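Local coordinates for OBCA, Oxalate Biosynthetic Component A (Burkholderia glumae, PDB 4NNB), which belongs to a family with its own N-terminal domain and a TIM-barrel-clan domain, and holds a magnesium ion and an oxaloacetate ion in this model, at residues F23-I28 with G242-G247; F31-F36 with I236-L241; R62-G67 with E153-Y158; N125-R130 with P161-A166. One frame throughout, in Å; residues are numbered along the deposited sequence.

Interaction 1 (F23-I28 with G242-G247)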
# COMPACT_ATOMS: atom_id res chain seq x y z
N PHE A 23 -16.54 10.88 3.27
CA PHE A 23 -17.66 11.80 3.42
C PHE A 23 -18.39 12.03 2.10
O PHE A 23 -19.36 12.78 2.05
CB PHE A 23 -17.21 13.13 4.01
CG PHE A 23 -16.50 12.99 5.33
CD1 PHE A 23 -17.21 12.64 6.47
CD2 PHE A 23 -15.14 13.21 5.42
CE1 PHE A 23 -16.55 12.52 7.69
CE2 PHE A 23 -14.47 13.09 6.63
CZ PHE A 23 -15.18 12.74 7.77
N GLU A 24 -17.92 11.40 1.02
CA GLU A 24 -18.59 11.51 -0.27
C GLU A 24 -19.55 10.36 -0.46
O GLU A 24 -19.40 9.31 0.17
CB GLU A 24 -17.59 11.57 -1.45
CG GLU A 24 -16.94 12.95 -1.63
CD GLU A 24 -16.37 13.21 -3.03
OE1 GLU A 24 -16.24 12.28 -3.85
OE2 GLU A 24 -16.06 14.39 -3.31
N ALA A 25 -20.55 10.56 -1.32
CA ALA A 25 -21.51 9.52 -1.64
C ALA A 25 -20.82 8.25 -2.12
O ALA A 25 -19.79 8.32 -2.80
CB ALA A 25 -22.48 10.01 -2.69
N THR A 26 -21.39 7.10 -1.79
CA THR A 26 -20.79 5.83 -2.18
C THR A 26 -21.71 5.02 -3.07
O THR A 26 -21.37 3.92 -3.49
CB THR A 26 -20.39 4.99 -0.95
OG1 THR A 26 -21.55 4.77 -0.12
CG2 THR A 26 -19.31 5.71 -0.14
N PHE A 27 -22.88 5.59 -3.36
CA PHE A 27 -23.84 4.94 -4.24
C PHE A 27 -24.57 5.99 -5.06
O PHE A 27 -25.03 7.02 -4.53
CB PHE A 27 -24.84 4.10 -3.44
CG PHE A 27 -25.95 3.49 -4.26
CD1 PHE A 27 -25.69 2.45 -5.15
CD2 PHE A 27 -27.25 3.94 -4.13
CE1 PHE A 27 -26.71 1.88 -5.90
CE2 PHE A 27 -28.28 3.38 -4.89
CZ PHE A 27 -28.01 2.35 -5.77
N ILE A 28 -24.66 5.75 -6.37
CA ILE A 28 -25.38 6.64 -7.27
C ILE A 28 -26.44 5.81 -7.96
O ILE A 28 -26.13 4.96 -8.79
CB ILE A 28 -24.44 7.24 -8.34
CG1 ILE A 28 -23.31 8.02 -7.66
CG2 ILE A 28 -25.22 8.14 -9.29
CD1 ILE A 28 -22.19 8.46 -8.60
N GLY A 242 -25.60 15.13 -4.89
CA GLY A 242 -24.50 15.99 -4.51
C GLY A 242 -23.26 15.76 -5.36
O GLY A 242 -23.34 15.19 -6.45
N VAL A 243 -22.11 16.19 -4.86
CA VAL A 243 -20.87 16.13 -5.63
C VAL A 243 -20.04 14.89 -5.32
O VAL A 243 -19.84 14.52 -4.16
CB VAL A 243 -20.01 17.39 -5.39
CG1 VAL A 243 -18.76 17.37 -6.25
CG2 VAL A 243 -20.83 18.65 -5.67
N VAL A 244 -19.57 14.23 -6.37
CA VAL A 244 -18.59 13.17 -6.26
C VAL A 244 -17.31 13.67 -6.96
O VAL A 244 -17.37 14.31 -8.01
CB VAL A 244 -19.15 11.87 -6.87
CG1 VAL A 244 -18.04 10.95 -7.32
CG2 VAL A 244 -20.05 11.16 -5.84
N THR A 245 -16.15 13.40 -6.36
CA THR A 245 -14.86 13.84 -6.91
C THR A 245 -14.10 12.65 -7.48
O THR A 245 -13.88 11.67 -6.78
CB THR A 245 -14.01 14.49 -5.82
OG1 THR A 245 -14.77 15.50 -5.15
CG2 THR A 245 -12.72 15.11 -6.39
N VAL A 246 -13.70 12.73 -8.74
CA VAL A 246 -12.93 11.67 -9.37
C VAL A 246 -11.51 12.12 -9.74
O VAL A 246 -11.22 13.32 -9.78
CB VAL A 246 -13.62 11.11 -10.61
CG1 VAL A 246 -14.98 10.58 -10.23
CG2 VAL A 246 -13.78 12.20 -11.65
N GLY A 247 -10.63 11.15 -10.00
CA GLY A 247 -9.22 11.42 -10.26
C GLY A 247 -8.40 10.13 -10.26
O GLY A 247 -8.68 9.21 -9.49
O HOH W 1 -21.09 13.28 -2.38

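Interaction 2 (F31-F36 with I236-L241)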
# COMPACT_ATOMS: atom_id res chain seq x y z
N PHE A 31 -31.51 5.68 -11.77
CA PHE A 31 -32.59 6.54 -12.22
C PHE A 31 -32.23 8.02 -12.15
O PHE A 31 -32.74 8.82 -12.93
CB PHE A 31 -33.89 6.24 -11.46
CG PHE A 31 -33.93 6.81 -10.07
CD1 PHE A 31 -33.47 6.08 -8.99
CD2 PHE A 31 -34.48 8.07 -9.84
CE1 PHE A 31 -33.53 6.59 -7.71
CE2 PHE A 31 -34.53 8.59 -8.56
CZ PHE A 31 -34.06 7.85 -7.49
N LEU A 32 -31.34 8.37 -11.23
CA LEU A 32 -30.91 9.76 -11.08
C LEU A 32 -29.94 10.20 -12.17
O LEU A 32 -30.00 11.33 -12.64
CB LEU A 32 -30.31 10.01 -9.70
CG LEU A 32 -31.35 10.52 -8.70
CD1 LEU A 32 -30.68 11.01 -7.44
CD2 LEU A 32 -32.17 11.64 -9.33
N LEU A 33 -29.04 9.30 -12.55
CA LEU A 33 -28.06 9.60 -13.58
C LEU A 33 -28.74 9.49 -14.93
O LEU A 33 -28.65 10.39 -15.77
CB LEU A 33 -26.91 8.60 -13.50
CG LEU A 33 -25.62 8.94 -14.24
CD1 LEU A 33 -25.01 10.19 -13.64
CD2 LEU A 33 -24.65 7.77 -14.18
N GLU A 34 -29.43 8.38 -15.12
CA GLU A 34 -30.15 8.09 -16.35
C GLU A 34 -31.60 8.57 -16.19
O GLU A 34 -32.44 7.90 -15.60
CB GLU A 34 -30.03 6.59 -16.66
CG GLU A 34 -31.17 5.95 -17.41
CD GLU A 34 -31.79 4.83 -16.61
OE1 GLU A 34 -32.69 5.11 -15.78
OE2 GLU A 34 -31.39 3.66 -16.79
N GLY A 35 -31.86 9.78 -16.69
CA GLY A 35 -33.13 10.43 -16.47
C GLY A 35 -32.95 11.85 -15.96
O GLY A 35 -33.89 12.47 -15.49
N PHE A 36 -31.71 12.35 -16.04
CA PHE A 36 -31.41 13.73 -15.66
C PHE A 36 -30.37 14.34 -16.59
O PHE A 36 -30.27 15.56 -16.72
CB PHE A 36 -30.91 13.80 -14.23
CG PHE A 36 -31.92 14.30 -13.26
CD1 PHE A 36 -32.10 15.66 -13.08
CD2 PHE A 36 -32.70 13.42 -12.53
CE1 PHE A 36 -33.04 16.13 -12.19
CE2 PHE A 36 -33.63 13.88 -11.64
CZ PHE A 36 -33.81 15.23 -11.47
N ILE A 236 -17.86 16.02 -10.08
CA ILE A 236 -19.05 15.69 -10.87
C ILE A 236 -20.30 15.91 -10.02
O ILE A 236 -20.45 15.31 -8.96
CB ILE A 236 -19.01 14.22 -11.33
CG1 ILE A 236 -17.75 13.94 -12.14
CG2 ILE A 236 -20.25 13.88 -12.16
CD1 ILE A 236 -17.65 12.50 -12.63
N GLU A 237 -21.20 16.77 -10.50
CA GLU A 237 -22.40 17.10 -9.74
C GLU A 237 -23.59 16.27 -10.19
O GLU A 237 -23.87 16.16 -11.39
CB GLU A 237 -22.71 18.60 -9.82
CG GLU A 237 -23.83 19.04 -8.89
CD GLU A 237 -23.60 20.41 -8.28
OE1 GLU A 237 -23.90 21.42 -8.96
OE2 GLU A 237 -23.12 20.48 -7.14
N ILE A 238 -24.29 15.68 -9.23
CA ILE A 238 -25.42 14.80 -9.52
C ILE A 238 -26.64 15.22 -8.72
O ILE A 238 -26.62 15.19 -7.49
CB ILE A 238 -25.06 13.33 -9.22
CG1 ILE A 238 -23.97 12.86 -10.18
CG2 ILE A 238 -26.29 12.44 -9.32
CD1 ILE A 238 -23.49 11.45 -9.95
N PRO A 239 -27.71 15.64 -9.41
CA PRO A 239 -28.91 16.14 -8.72
C PRO A 239 -29.50 15.09 -7.79
O PRO A 239 -29.43 13.89 -8.08
CB PRO A 239 -29.88 16.44 -9.87
CG PRO A 239 -28.99 16.68 -11.05
CD PRO A 239 -27.84 15.72 -10.87
N GLY A 240 -30.06 15.53 -6.67
CA GLY A 240 -30.63 14.61 -5.70
C GLY A 240 -29.57 13.70 -5.10
O GLY A 240 -29.87 12.58 -4.68
N LEU A 241 -28.33 14.18 -5.06
CA LEU A 241 -27.24 13.38 -4.52
C LEU A 241 -26.09 14.24 -4.03
O LEU A 241 -25.66 14.11 -2.89
CB LEU A 241 -26.73 12.37 -5.56
CG LEU A 241 -25.96 11.20 -4.94
CD1 LEU A 241 -26.83 10.53 -3.89
CD2 LEU A 241 -25.53 10.21 -5.99

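Interaction 3 (R62-G67 with E153-Y158)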
# COMPACT_ATOMS: atom_id res chain seq x y z
N ARG A 62 -28.09 -1.92 0.52
CA ARG A 62 -28.60 -1.09 1.61
C ARG A 62 -27.75 0.18 1.74
O ARG A 62 -26.53 0.15 1.56
CB ARG A 62 -28.63 -1.85 2.94
CG ARG A 62 -29.57 -3.06 2.99
CD ARG A 62 -31.04 -2.64 2.97
NE ARG A 62 -31.93 -3.80 2.99
CZ ARG A 62 -32.25 -4.54 1.93
NH1 ARG A 62 -31.73 -4.27 0.73
NH2 ARG A 62 -33.08 -5.56 2.07
N LEU A 63 -28.42 1.29 2.04
CA LEU A 63 -27.75 2.58 2.17
C LEU A 63 -28.07 3.18 3.52
O LEU A 63 -29.24 3.27 3.91
CB LEU A 63 -28.20 3.54 1.07
CG LEU A 63 -27.75 5.01 1.18
CD1 LEU A 63 -26.25 5.16 0.95
CD2 LEU A 63 -28.52 5.91 0.21
N LEU A 64 -27.03 3.55 4.26
CA LEU A 64 -27.19 4.32 5.48
C LEU A 64 -26.81 5.76 5.17
O LEU A 64 -25.64 6.05 4.87
CB LEU A 64 -26.31 3.76 6.61
CG LEU A 64 -26.45 4.48 7.96
CD1 LEU A 64 -27.91 4.44 8.44
CD2 LEU A 64 -25.50 3.90 9.03
N GLN A 65 -27.79 6.66 5.25
CA GLN A 65 -27.58 8.03 4.80
C GLN A 65 -28.07 9.06 5.81
O GLN A 65 -29.18 8.95 6.33
CB GLN A 65 -28.25 8.21 3.44
CG GLN A 65 -28.97 9.54 3.23
CD GLN A 65 -29.47 9.70 1.80
OE1 GLN A 65 -29.93 8.74 1.18
NE2 GLN A 65 -29.37 10.91 1.27
N VAL A 66 -27.22 10.04 6.11
CA VAL A 66 -27.57 11.12 7.03
C VAL A 66 -27.08 12.45 6.46
O VAL A 66 -25.91 12.59 6.11
CB VAL A 66 -26.93 10.96 8.42
CG1 VAL A 66 -27.28 12.14 9.30
CG2 VAL A 66 -27.36 9.66 9.08
N GLY A 67 -27.99 13.43 6.39
CA GLY A 67 -27.67 14.78 5.95
C GLY A 67 -26.85 14.83 4.68
O GLY A 67 -25.73 15.36 4.67
N GLU A 153 -21.45 13.20 11.91
CA GLU A 153 -22.86 13.52 11.70
C GLU A 153 -23.37 12.97 10.37
O GLU A 153 -24.21 12.07 10.35
CB GLU A 153 -23.08 15.03 11.77
CG GLU A 153 -21.84 15.83 12.18
CD GLU A 153 -20.82 15.97 11.05
OE1 GLU A 153 -21.24 16.11 9.88
OE2 GLU A 153 -19.60 15.93 11.34
N ARG A 154 -22.85 13.50 9.27
CA ARG A 154 -23.28 13.09 7.93
C ARG A 154 -22.57 11.84 7.43
O ARG A 154 -21.47 11.51 7.88
CB ARG A 154 -23.02 14.23 6.93
CG ARG A 154 -23.43 15.61 7.43
CD ARG A 154 -23.03 16.69 6.43
NE ARG A 154 -23.40 18.03 6.89
CZ ARG A 154 -24.55 18.62 6.58
NH1 ARG A 154 -25.44 17.99 5.81
NH2 ARG A 154 -24.82 19.83 7.04
N GLN A 155 -23.20 11.14 6.48
CA GLN A 155 -22.60 9.98 5.83
C GLN A 155 -23.51 9.50 4.70
O GLN A 155 -24.72 9.75 4.70
CB GLN A 155 -22.38 8.82 6.81
CG GLN A 155 -23.66 8.08 7.17
CD GLN A 155 -23.54 7.20 8.39
OE1 GLN A 155 -24.20 7.42 9.40
NE2 GLN A 155 -22.69 6.18 8.30
N HIS A 156 -22.92 8.78 3.76
CA HIS A 156 -23.65 8.19 2.67
C HIS A 156 -22.95 6.88 2.36
O HIS A 156 -22.12 6.80 1.45
CB HIS A 156 -23.61 9.12 1.46
CG HIS A 156 -24.60 8.76 0.39
ND1 HIS A 156 -24.32 7.84 -0.60
CD2 HIS A 156 -25.86 9.18 0.18
CE1 HIS A 156 -25.37 7.72 -1.39
NE2 HIS A 156 -26.32 8.52 -0.93
N HIS A 157 -23.28 5.85 3.14
CA HIS A 157 -22.53 4.60 3.11
C HIS A 157 -23.38 3.42 2.64
O HIS A 157 -24.43 3.12 3.23
CB HIS A 157 -21.91 4.32 4.49
CG HIS A 157 -20.85 5.30 4.87
ND1 HIS A 157 -20.45 5.50 6.17
CD2 HIS A 157 -20.10 6.14 4.11
CE1 HIS A 157 -19.50 6.42 6.21
NE2 HIS A 157 -19.27 6.82 4.97
N TYR A 158 -22.91 2.77 1.58
CA TYR A 158 -23.67 1.74 0.87
C TYR A 158 -23.02 0.34 0.93
O TYR A 158 -21.81 0.19 0.79
CB TYR A 158 -23.84 2.18 -0.59
CG TYR A 158 -24.47 1.17 -1.53
CD1 TYR A 158 -23.69 0.26 -2.23
CD2 TYR A 158 -25.84 1.16 -1.75
CE1 TYR A 158 -24.26 -0.65 -3.10
CE2 TYR A 158 -26.42 0.25 -2.62
CZ TYR A 158 -25.63 -0.65 -3.29
OH TYR A 158 -26.21 -1.55 -4.16

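Interaction 4 (N125-R130 with P161-A166)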
# COMPACT_ATOMS: atom_id res chain seq x y z
N ASN A 125 -16.74 -15.91 10.15
CA ASN A 125 -15.58 -15.03 10.15
C ASN A 125 -15.42 -14.31 8.83
O ASN A 125 -15.14 -13.12 8.80
CB ASN A 125 -14.30 -15.79 10.51
CG ASN A 125 -14.19 -16.07 11.99
OD1 ASN A 125 -14.93 -15.51 12.80
ND2 ASN A 125 -13.24 -16.93 12.36
N LYS A 126 -15.61 -15.03 7.73
CA LYS A 126 -15.47 -14.43 6.41
C LYS A 126 -16.47 -13.30 6.15
O LYS A 126 -16.09 -12.26 5.60
CB LYS A 126 -15.59 -15.50 5.32
CG LYS A 126 -14.24 -16.07 4.89
CD LYS A 126 -14.39 -17.46 4.31
CE LYS A 126 -13.52 -17.66 3.09
NZ LYS A 126 -13.98 -16.82 1.95
N LEU A 127 -17.73 -13.50 6.53
CA LEU A 127 -18.75 -12.48 6.31
C LEU A 127 -18.48 -11.26 7.21
O LEU A 127 -18.55 -10.12 6.76
CB LEU A 127 -20.15 -13.06 6.56
CG LEU A 127 -21.30 -12.11 6.19
CD1 LEU A 127 -21.00 -11.39 4.89
CD2 LEU A 127 -22.64 -12.85 6.09
N ALA A 128 -18.16 -11.51 8.47
CA ALA A 128 -17.82 -10.44 9.40
C ALA A 128 -16.62 -9.60 8.89
O ALA A 128 -16.67 -8.37 8.95
CB ALA A 128 -17.55 -10.99 10.80
N ARG A 129 -15.58 -10.26 8.39
CA ARG A 129 -14.41 -9.56 7.85
C ARG A 129 -14.80 -8.66 6.68
O ARG A 129 -14.34 -7.53 6.59
CB ARG A 129 -13.33 -10.54 7.37
CG ARG A 129 -12.58 -11.26 8.46
CD ARG A 129 -11.36 -12.04 7.94
NE ARG A 129 -10.94 -13.04 8.91
CZ ARG A 129 -10.97 -14.36 8.71
NH1 ARG A 129 -11.38 -14.86 7.55
NH2 ARG A 129 -10.58 -15.18 9.68
N ARG A 130 -15.65 -9.17 5.80
CA ARG A 130 -16.13 -8.40 4.66
C ARG A 130 -16.79 -7.11 5.11
O ARG A 130 -16.54 -6.04 4.54
CB ARG A 130 -17.13 -9.20 3.83
CG ARG A 130 -16.54 -9.97 2.67
CD ARG A 130 -17.62 -10.79 1.96
NE ARG A 130 -18.29 -10.06 0.89
CZ ARG A 130 -19.35 -10.51 0.22
NH1 ARG A 130 -19.87 -11.69 0.52
NH2 ARG A 130 -19.88 -9.77 -0.75
N PRO A 161 -25.61 -5.51 -3.09
CA PRO A 161 -26.57 -6.62 -3.00
C PRO A 161 -25.94 -7.95 -2.58
O PRO A 161 -26.53 -8.64 -1.77
CB PRO A 161 -27.10 -6.72 -4.43
CG PRO A 161 -27.05 -5.32 -4.93
CD PRO A 161 -25.78 -4.74 -4.33
N ALA A 162 -24.77 -8.29 -3.11
CA ALA A 162 -24.12 -9.56 -2.77
C ALA A 162 -23.77 -9.67 -1.28
O ALA A 162 -23.84 -10.75 -0.69
CB ALA A 162 -22.88 -9.78 -3.63
N LEU A 163 -23.38 -8.55 -0.68
CA LEU A 163 -23.12 -8.53 0.75
C LEU A 163 -24.43 -8.66 1.53
O LEU A 163 -24.52 -9.41 2.49
CB LEU A 163 -22.39 -7.25 1.15
CG LEU A 163 -21.89 -7.21 2.59
CD1 LEU A 163 -21.04 -8.44 2.86
CD2 LEU A 163 -21.06 -5.95 2.83
N ILE A 164 -25.45 -7.92 1.09
CA ILE A 164 -26.74 -7.92 1.77
C ILE A 164 -27.39 -9.29 1.68
O ILE A 164 -27.99 -9.78 2.65
CB ILE A 164 -27.67 -6.84 1.19
CG1 ILE A 164 -27.09 -5.45 1.47
CG2 ILE A 164 -29.06 -6.96 1.77
CD1 ILE A 164 -26.71 -5.24 2.95
N GLU A 165 -27.27 -9.92 0.52
CA GLU A 165 -27.78 -11.27 0.30
C GLU A 165 -27.09 -12.27 1.22
O GLU A 165 -27.75 -13.15 1.78
CB GLU A 165 -27.65 -11.66 -1.17
CG GLU A 165 -28.67 -10.95 -2.05
CD GLU A 165 -28.30 -10.90 -3.52
OE1 GLU A 165 -27.24 -11.46 -3.90
OE2 GLU A 165 -29.07 -10.29 -4.29
N ALA A 166 -25.79 -12.13 1.41
CA ALA A 166 -25.07 -13.05 2.29
C ALA A 166 -25.47 -12.86 3.75
O ALA A 166 -25.56 -13.84 4.51
CB ALA A 166 -23.56 -12.91 2.11

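Interaction 1 (F23-I28 with G242-G247)
Glu-24 reaches the edge of strand 242-246 with its carboxylate and grips Thr-245 at two points. OE1 accepts the backbone N-H of Thr-245 at 2.8 Å, on its syn side. The bond is nearly straight, 169° at the hydrogen. OE2 accepts the hydroxyl OG1 of Thr-245 at 2.5 Å through its syn lone pair. OG1 stands beside the backbone N of its own residue (chi1 -52°), which puts the hydroxyl on the same side as the N-H, and one carboxylate can take both. The two side chains cross at about a right angle.

A water makes the second polar link. It accepts from Ala-25 N at 3.0 Å and donates to Val-243 O at 2.5 Å. It thus joins the two backbones.

The apolar part is thin and centres on one methyl. CG2 of Val-244 meets Ala-25 CB at 4.1 Å and, more loosely, Ile-28 CD1 at 4.4 Å. Strand 242-246 is the second strand of a two-stranded antiparallel hairpin with 234-238. The contact therefore fastens this hairpin to the loop that leads into strand 27-29.

No backbone-to-backbone hydrogen bond joins the two segments directly. A side chain and a water take that place. With two donors on one carboxylate, Glu-24 is probably ionised, and its rotation about the last bond should be well fixed.

Interaction 2 (F31-F36 with I236-L241)
Ile-238 closes strand 234-238 and sends its CD1 to CD1 of Leu-33, 4.2 Å away. The two side chains cross at a slant. CG of Leu-33 lies anti to its backbone N (chi1 -165°), and CD1 makes the contact.

Pro-239 follows at the start of the turn and works in two ways. Its CB lies over one face of the Phe-36 ring in a CH-pi contact. CB sits 4.2 Å from the centroid of that ring, 24° off the normal, so it is displaced toward the rim. CG of the proline approaches Phe-36 CD1 at 3.9 Å. The two side chains slide past each other in opposite directions. The carbonyl O of Pro-239 meets CD1 of Leu-32 at 3.2 Å.

Gly-240 adds its own carbonyl O, 3.3 Å from the same Leu-32 CD1. One methyl thus rests against two successive peptide oxygens. The positive phi of Gly-240 (63°) favours glycine here. No hydrogen bond crosses between the segments.

The contact seats the short helix 30-33 and the chain after it against the turn of the hairpin formed by strands 234-238 and 242-246. Helix 41-51 packs on Leu-33 through Cys-42 and Ile-45. Strand 27-29 lies against the hairpin as well, with Ile-28 touching both Ile-238 and Leu-241.

Interaction 3 (R62-G67 with E153-Y158)
Leu-63 lays CD1 over one face of the His-156 imidazole, across two antiparallel strands of a three-stranded sheet. Strand 62-66 is central in that sheet, with 155-159 and 184-185 outside it. The methyl stands 3.7 Å from the ring centroid, 15° off the normal, a CH-pi contact. CG of Leu-63 lies anti to the backbone N (chi1 171°). CD1 also packs on Tyr-158 CB at 4.1 Å. Gln-65 lies beside His-156 and points the same way, its amide plane turned 69° from the ring. Leu-63, Gln-65, His-156 and Tyr-158 share this face.

On the other face Leu-64 and Gln-155 cross at a slant. CD2 of Leu-64 meets NE2 of Gln-155 at 3.7 Å. His-157 also projects here, but its ring turns to partners elsewhere: NE2 bonds the carbonyl O of Pro-22 and ND1 bonds Trp-140 NE1.

Backbone bonds hold the register. Leu-64 pairs with His-157 in both directions, and Val-66 with Gln-155 likewise. Gln-65 with His-156 is the non-hydrogen-bonded pair between them, and Leu-63 with Tyr-158 is another beyond Leu-64. Arg-62 turns away from the strand, and its NE forms a salt bridge with Glu-179.

At the far end Arg-154 extends from CG to NE. Its NH1 donates to Gly-67 O at 2.9 Å; the oxygen lies in the guanidinium plane, while NH1 stands above the carbonyl plane.

Interaction 4 (N125-R130 with P161-A166)
Arg-130 overlaps Leu-163 with the flat of its guanidinium. CD1 of Leu-163 sits over the centre of one face, 3.8 Å from CZ. The motif is a helix-helix pair of the N-terminal domain, with helix 125-137 against helix 161-170. Over these short segments the axes run at 139° and stay 11.0 Å apart at closest approach. At that spacing the backbones stand well off, and Leu-127, Arg-130 and Leu-163 span most of the gap.

The Arg-130 chain bends at chi3 (90°), which turns NE off the line of the chain. Arg-130 and Leu-163 slide past each other in opposite directions. NH2 lies by the first turn of helix 161-170, 3.7 Å from Leu-163 N, and close to Ala-162 CB as well. No hydrogen bond crosses between the segments; the arginine packs by one face of its guanidinium. The neighbouring Arg-129 serves another surface: its NH2 makes a salt bridge with Glu-414, and its NE bonds the carbonyl O of Gly-487.

Leu-127 fills the other half of the contact, one turn earlier. It and Leu-163 cross at a slant. Both leucines hold CG anti to the backbone N, and both meet the facing helix with CD1. CD1 of Leu-163 touches both Leu-127 and Arg-130. Ala-166, pointing at helix 125-137, completes the patch with its small CB, 4.1 Å from Leu-127 CD1. Where the two leucines meet, Leu-127 CD1 stands 3.6 Å from Leu-163 CD1.

From the N terminus, segments 23-28 and 31-36 come first, on strand 27-29 and helix 30-33. Both find partners 200 or more residues later. Interaction 2 closes its loop at 236-241 and interaction 1 closes the wider one at 242-247, so 2 lies within 1. The two partners form one hairpin. Interactions 3 and 4 fall inside both loops and cross each other: 62-67, 125-130, 153-158, 161-166. Thr-26 OG1 hydrogen-bonds His-156 O, tying interaction 1 to interaction 3. Arg-62 touches Ile-164, joining sheet to helix pair. Interactions 2 and 4 do not touch, their nearest atoms about 14 Å apart.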